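Local coordinates for protein Xaa-Pro Dipeptidase (Alteromonas macleodii, PDB 2QS8) that probably removes the C-terminal residue from small peptide substrates as a metal-dependent carboxypeptidase or dipeptidase of the amidohydrolase superfamily, at residues H59-H71 against I355-I368. Sequence-based numbering, arbitrary orientation.
Sequences HTVLPGLMDMHVH and IQSATMETAKLLRI. With MG (magnesium ion), chain C.
M66, a selenomethionine, meets the 355-368 segment with both backbone and side chain. Its N donates to A358 O at 2.8 Å; the donor lies in the carbonyl plane, though the N-H...O angle of 135° shows a bent bond. From CB outward the side chain of M66 slants across T362: CB lies 3.1 Å from T362 OG1, CG is next to the same oxygen, and SE reaches both OG1 and T362 CB. With the chain extended beyond CG (chi2 -173°, chi3 -150°), CE arrives at the 360-365 helix, 3.7 Å from A363 CB and close to T359 O. T362 OG1 is itself tied back to T359 O at 3.0 Å, standing above that carbonyl plane on the same face as A363 N, the second donor. T362 CG2 points the other way along the strand and touches M68 CG at 3.5 Å. A valine here would probably leave T359 O with A363 N alone of these two donors, and M66 CB and SE without the oxygen they lie against. Farther back, P63 CG packs against T359 CG2, and L62 CD2 rests on I355 CG2 at 4.0 Å. Strand 60-67 thus packs against helices 351-357 and 360-365 as it passes from the sheet with 9-16 and 383-386 into the TIM barrel beside 107-112; just beyond it, H69 and H71 bind the magnesium ion through NE2.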
loop_
_atom_site.group_PDB
_atom_site.type_symbol
_atom_site.label_atom_id
_atom_site.label_comp_id
_atom_site.label_asym_id
_atom_site.label_seq_id
_atom_site.Cartn_x
_atom_site.Cartn_y
_atom_site.Cartn_z
ATOM N N HIS A 59 4.475 44.740 41.716
ATOM C CA HIS A 59 4.264 43.989 40.480
ATOM C C HIS A 59 2.882 43.348 40.399
ATOM O O HIS A 59 2.168 43.229 41.395
ATOM C CB HIS A 59 5.284 42.864 40.362
ATOM C CG HIS A 59 6.694 43.328 40.195
ATOM N ND1 HIS A 59 7.313 43.395 38.965
ATOM C CD2 HIS A 59 7.616 43.720 41.105
ATOM C CE1 HIS A 59 8.559 43.804 39.125
ATOM N NE2 HIS A 59 8.769 44.008 40.414
ATOM N N THR A 60 2.519 42.939 39.187
ATOM C CA THR A 60 1.275 42.239 38.942
ATOM C C THR A 60 1.739 40.826 38.608
ATOM O O THR A 60 2.548 40.631 37.701
ATOM C CB THR A 60 0.506 42.813 37.743
ATOM O OG1 THR A 60 0.046 44.138 38.050
ATOM C CG2 THR A 60 -0.686 41.921 37.397
ATOM N N VAL A 61 1.254 39.851 39.370
ATOM C CA VAL A 61 1.620 38.459 39.168
ATOM C C VAL A 61 0.558 37.754 38.326
ATOM O O VAL A 61 -0.641 38.031 38.452
ATOM C CB VAL A 61 1.775 37.725 40.530
ATOM C CG1 VAL A 61 2.016 36.241 40.305
ATOM C CG2 VAL A 61 2.928 38.336 41.322
ATOM N N LEU A 62 1.009 36.862 37.448
ATOM C CA LEU A 62 0.101 36.096 36.601
ATOM C C LEU A 62 0.614 34.660 36.535
ATOM O O LEU A 62 1.748 34.373 36.925
ATOM C CB LEU A 62 0.053 36.669 35.177
ATOM C CG LEU A 62 -0.082 38.179 34.952
ATOM C CD1 LEU A 62 1.296 38.815 34.981
ATOM C CD2 LEU A 62 -0.744 38.455 33.615
ATOM N N PRO A 63 -0.227 33.727 36.080
ATOM C CA PRO A 63 0.308 32.369 36.018
ATOM C C PRO A 63 1.192 32.306 34.769
ATOM O O PRO A 63 1.099 33.183 33.911
ATOM C CB PRO A 63 -0.946 31.500 35.927
ATOM C CG PRO A 63 -1.949 32.384 35.276
ATOM C CD PRO A 63 -1.679 33.753 35.841
ATOM N N GLY A 64 2.063 31.305 34.682
ATOM C CA GLY A 64 2.927 31.187 33.521
ATOM C C GLY A 64 2.143 31.210 32.224
ATOM O O GLY A 64 1.115 30.555 32.112
ATOM N N LEU A 65 2.616 31.963 31.240
ATOM C CA LEU A 65 1.923 32.052 29.957
ATOM C C LEU A 65 2.226 30.863 29.023
ATOM O O LEU A 65 3.281 30.239 29.121
ATOM C CB LEU A 65 2.295 33.374 29.274
ATOM C CG LEU A 65 1.965 34.621 30.112
ATOM C CD1 LEU A 65 2.507 35.863 29.416
ATOM C CD2 LEU A 65 0.462 34.728 30.320
HETATM N N MSE A 66 1.291 30.570 28.127
HETATM C CA MSE A 66 1.442 29.467 27.185
HETATM C C MSE A 66 1.239 29.860 25.719
HETATM O O MSE A 66 0.354 30.649 25.399
HETATM C CB MSE A 66 0.454 28.361 27.540
HETATM C CG MSE A 66 0.710 27.737 28.875
HETATM SE SE MSE A 66 -0.446 26.172 29.177
HETATM C CE MSE A 66 -0.624 26.253 31.127
ATOM N N ASP A 67 2.073 29.315 24.837
ATOM C CA ASP A 67 1.983 29.594 23.403
ATOM C C ASP A 67 1.743 28.245 22.720
ATOM O O ASP A 67 2.602 27.379 22.723
ATOM C CB ASP A 67 3.287 30.235 22.900
ATOM C CG ASP A 67 3.148 30.839 21.512
ATOM O OD1 ASP A 67 2.354 30.316 20.705
ATOM O OD2 ASP A 67 3.848 31.838 21.224
HETATM N N MSE A 68 0.554 28.073 22.152
HETATM C CA MSE A 68 0.178 26.816 21.500
HETATM C C MSE A 68 0.785 26.587 20.108
HETATM O O MSE A 68 0.480 25.575 19.476
HETATM C CB MSE A 68 -1.340 26.746 21.353
HETATM C CG MSE A 68 -2.134 26.858 22.639
HETATM SE SE MSE A 68 -1.640 25.344 23.757
HETATM C CE MSE A 68 -2.416 23.818 22.841
ATOM N N HIS A 69 1.613 27.509 19.622
ATOM C CA HIS A 69 2.156 27.348 18.275
ATOM C C HIS A 69 3.506 28.022 18.069
ATOM O O HIS A 69 3.580 29.187 17.671
ATOM C CB HIS A 69 1.137 27.889 17.268
ATOM C CG HIS A 69 1.360 27.440 15.855
ATOM N ND1 HIS A 69 0.389 26.789 15.125
ATOM C CD2 HIS A 69 2.417 27.595 15.024
ATOM C CE1 HIS A 69 0.838 26.567 13.902
ATOM N NE2 HIS A 69 2.065 27.047 13.815
ATOM N N VAL A 70 4.575 27.283 18.338
ATOM C CA VAL A 70 5.919 27.826 18.173
ATOM C C VAL A 70 6.802 26.850 17.401
ATOM O O VAL A 70 6.515 25.653 17.351
ATOM C CB VAL A 70 6.595 28.134 19.543
ATOM C CG1 VAL A 70 5.766 29.165 20.317
ATOM C CG2 VAL A 70 6.762 26.857 20.345
ATOM N N HIS A 71 7.864 27.374 16.793
ATOM C CA HIS A 71 8.795 26.554 16.024
ATOM C C HIS A 71 10.243 26.854 16.419
ATOM O O HIS A 71 11.012 27.400 15.621
ATOM C CB HIS A 71 8.629 26.811 14.518
ATOM C CG HIS A 71 7.279 26.464 13.982
ATOM N ND1 HIS A 71 6.823 25.165 13.895
ATOM C CD2 HIS A 71 6.285 27.246 13.494
ATOM C CE1 HIS A 71 5.611 25.163 13.371
ATOM N NE2 HIS A 71 5.261 26.411 13.119
ATOM N N ILE A 355 -5.640 37.184 28.334
ATOM C CA ILE A 355 -4.716 36.548 29.264
ATOM C C ILE A 355 -5.207 35.153 29.657
ATOM O O ILE A 355 -4.407 34.242 29.863
ATOM C CB ILE A 355 -4.526 37.389 30.534
ATOM C CG1 ILE A 355 -3.929 38.743 30.163
ATOM C CG2 ILE A 355 -3.608 36.668 31.501
ATOM C CD1 ILE A 355 -3.830 39.713 31.305
ATOM N N GLN A 356 -6.524 34.989 29.753
ATOM C CA GLN A 356 -7.078 33.693 30.122
ATOM C C GLN A 356 -6.896 32.694 28.982
ATOM O O GLN A 356 -6.838 31.486 29.211
ATOM C CB GLN A 356 -8.563 33.829 30.502
ATOM C CG GLN A 356 -8.783 34.763 31.690
ATOM C CD GLN A 356 -10.208 34.769 32.207
ATOM O OE1 GLN A 356 -11.160 34.837 31.441
ATOM N NE2 GLN A 356 -10.354 34.717 33.525
ATOM N N SER A 357 -6.778 33.200 27.757
ATOM C CA SER A 357 -6.598 32.331 26.609
ATOM C C SER A 357 -5.167 31.797 26.535
ATOM O O SER A 357 -4.894 30.863 25.793
ATOM C CB SER A 357 -6.925 33.072 25.312
ATOM O OG SER A 357 -5.828 33.862 24.900
ATOM N N ALA A 358 -4.260 32.392 27.300
ATOM C CA ALA A 358 -2.867 31.961 27.304
ATOM C C ALA A 358 -2.512 31.282 28.621
ATOM O O ALA A 358 -1.350 30.978 28.876
ATOM C CB ALA A 358 -1.959 33.145 27.073
ATOM N N THR A 359 -3.523 31.049 29.452
ATOM C CA THR A 359 -3.331 30.401 30.743
ATOM C C THR A 359 -4.222 29.155 30.897
ATOM O O THR A 359 -3.754 28.027 30.749
ATOM C CB THR A 359 -3.597 31.397 31.911
ATOM O OG1 THR A 359 -4.809 32.119 31.674
ATOM C CG2 THR A 359 -2.465 32.382 32.025
HETATM N N MSE A 360 -5.505 29.362 31.181
HETATM C CA MSE A 360 -6.449 28.253 31.346
HETATM C C MSE A 360 -6.913 27.627 30.028
HETATM O O MSE A 360 -7.111 26.415 29.938
HETATM C CB MSE A 360 -7.682 28.714 32.143
HETATM C CG MSE A 360 -7.417 28.907 33.634
HETATM SE SE MSE A 360 -6.780 27.183 34.305
HETATM C CE MSE A 360 -8.332 26.020 33.914
ATOM N N GLU A 361 -7.114 28.442 29.003
ATOM C CA GLU A 361 -7.556 27.887 27.725
ATOM C C GLU A 361 -6.474 27.019 27.090
ATOM O O GLU A 361 -6.760 25.950 26.536
ATOM C CB GLU A 361 -7.974 29.009 26.775
ATOM C CG GLU A 361 -9.241 29.716 27.244
ATOM C CD GLU A 361 -10.346 28.728 27.629
ATOM O OE1 GLU A 361 -11.001 28.175 26.724
ATOM O OE2 GLU A 361 -10.548 28.493 28.838
ATOM N N THR A 362 -5.228 27.476 27.184
ATOM C CA THR A 362 -4.112 26.732 26.641
ATOM C C THR A 362 -3.913 25.466 27.456
ATOM O O THR A 362 -3.611 24.410 26.902
ATOM C CB THR A 362 -2.805 27.553 26.676
ATOM O OG1 THR A 362 -2.644 28.144 27.971
ATOM C CG2 THR A 362 -2.822 28.637 25.607
ATOM N N ALA A 363 -4.085 25.571 28.773
ATOM C CA ALA A 363 -3.922 24.414 29.659
ATOM C C ALA A 363 -4.923 23.307 29.333
ATOM O O ALA A 363 -4.600 22.127 29.445
ATOM C CB ALA A 363 -4.059 24.834 31.110
ATOM N N LYS A 364 -6.132 23.687 28.936
ATOM C CA LYS A 364 -7.157 22.707 28.585
ATOM C C LYS A 364 -6.817 22.018 27.256
ATOM O O LYS A 364 -6.961 20.804 27.122
ATOM C CB LYS A 364 -8.529 23.379 28.472
ATOM C CG LYS A 364 -9.039 23.990 29.768
ATOM C CD LYS A 364 -10.326 24.770 29.532
ATOM C CE LYS A 364 -10.680 25.612 30.741
ATOM N NZ LYS A 364 -11.787 26.562 30.430
ATOM N N LEU A 365 -6.367 22.805 26.282
ATOM C CA LEU A 365 -5.994 22.265 24.975
ATOM C C LEU A 365 -4.831 21.279 25.101
ATOM O O LEU A 365 -4.759 20.312 24.354
ATOM C CB LEU A 365 -5.617 23.395 24.006
ATOM C CG LEU A 365 -5.264 23.006 22.559
ATOM C CD1 LEU A 365 -6.338 22.097 21.950
ATOM C CD2 LEU A 365 -5.113 24.273 21.732
ATOM N N LEU A 366 -3.930 21.531 26.048
ATOM C CA LEU A 366 -2.793 20.645 26.274
ATOM C C LEU A 366 -3.120 19.564 27.303
ATOM O O LEU A 366 -2.256 18.774 27.664
ATOM C CB LEU A 366 -1.572 21.435 26.748
ATOM C CG LEU A 366 -0.673 22.091 25.690
ATOM C CD1 LEU A 366 0.476 22.817 26.372
ATOM C CD2 LEU A 366 -0.114 21.032 24.743
ATOM N N ARG A 367 -4.365 19.552 27.780
ATOM C CA ARG A 367 -4.835 18.555 28.745
ATOM C C ARG A 367 -4.027 18.551 30.035
ATOM O O ARG A 367 -3.663 17.493 30.544
ATOM C CB ARG A 367 -4.807 17.158 28.104
ATOM C CG ARG A 367 -5.537 17.107 26.769
ATOM C CD ARG A 367 -5.405 15.774 26.070
ATOM N NE ARG A 367 -6.057 15.790 24.763
ATOM C CZ ARG A 367 -6.222 14.725 23.983
ATOM N NH1 ARG A 367 -5.784 13.527 24.370
ATOM N NH2 ARG A 367 -6.824 14.863 22.807
ATOM N N ILE A 368 -3.747 19.741 30.556
ATOM C CA ILE A 368 -2.994 19.868 31.797
ATOM C C ILE A 368 -3.604 20.913 32.733
ATOM O O ILE A 368 -2.950 21.382 33.667
ATOM C CB ILE A 368 -1.519 20.231 31.527
ATOM C CG1 ILE A 368 -1.436 21.440 30.600
ATOM C CG2 ILE A 368 -0.797 19.050 30.938
ATOM C CD1 ILE A 368 -0.024 21.949 30.421
HETATM MG MG MG C . 3.545 26.991 11.920
#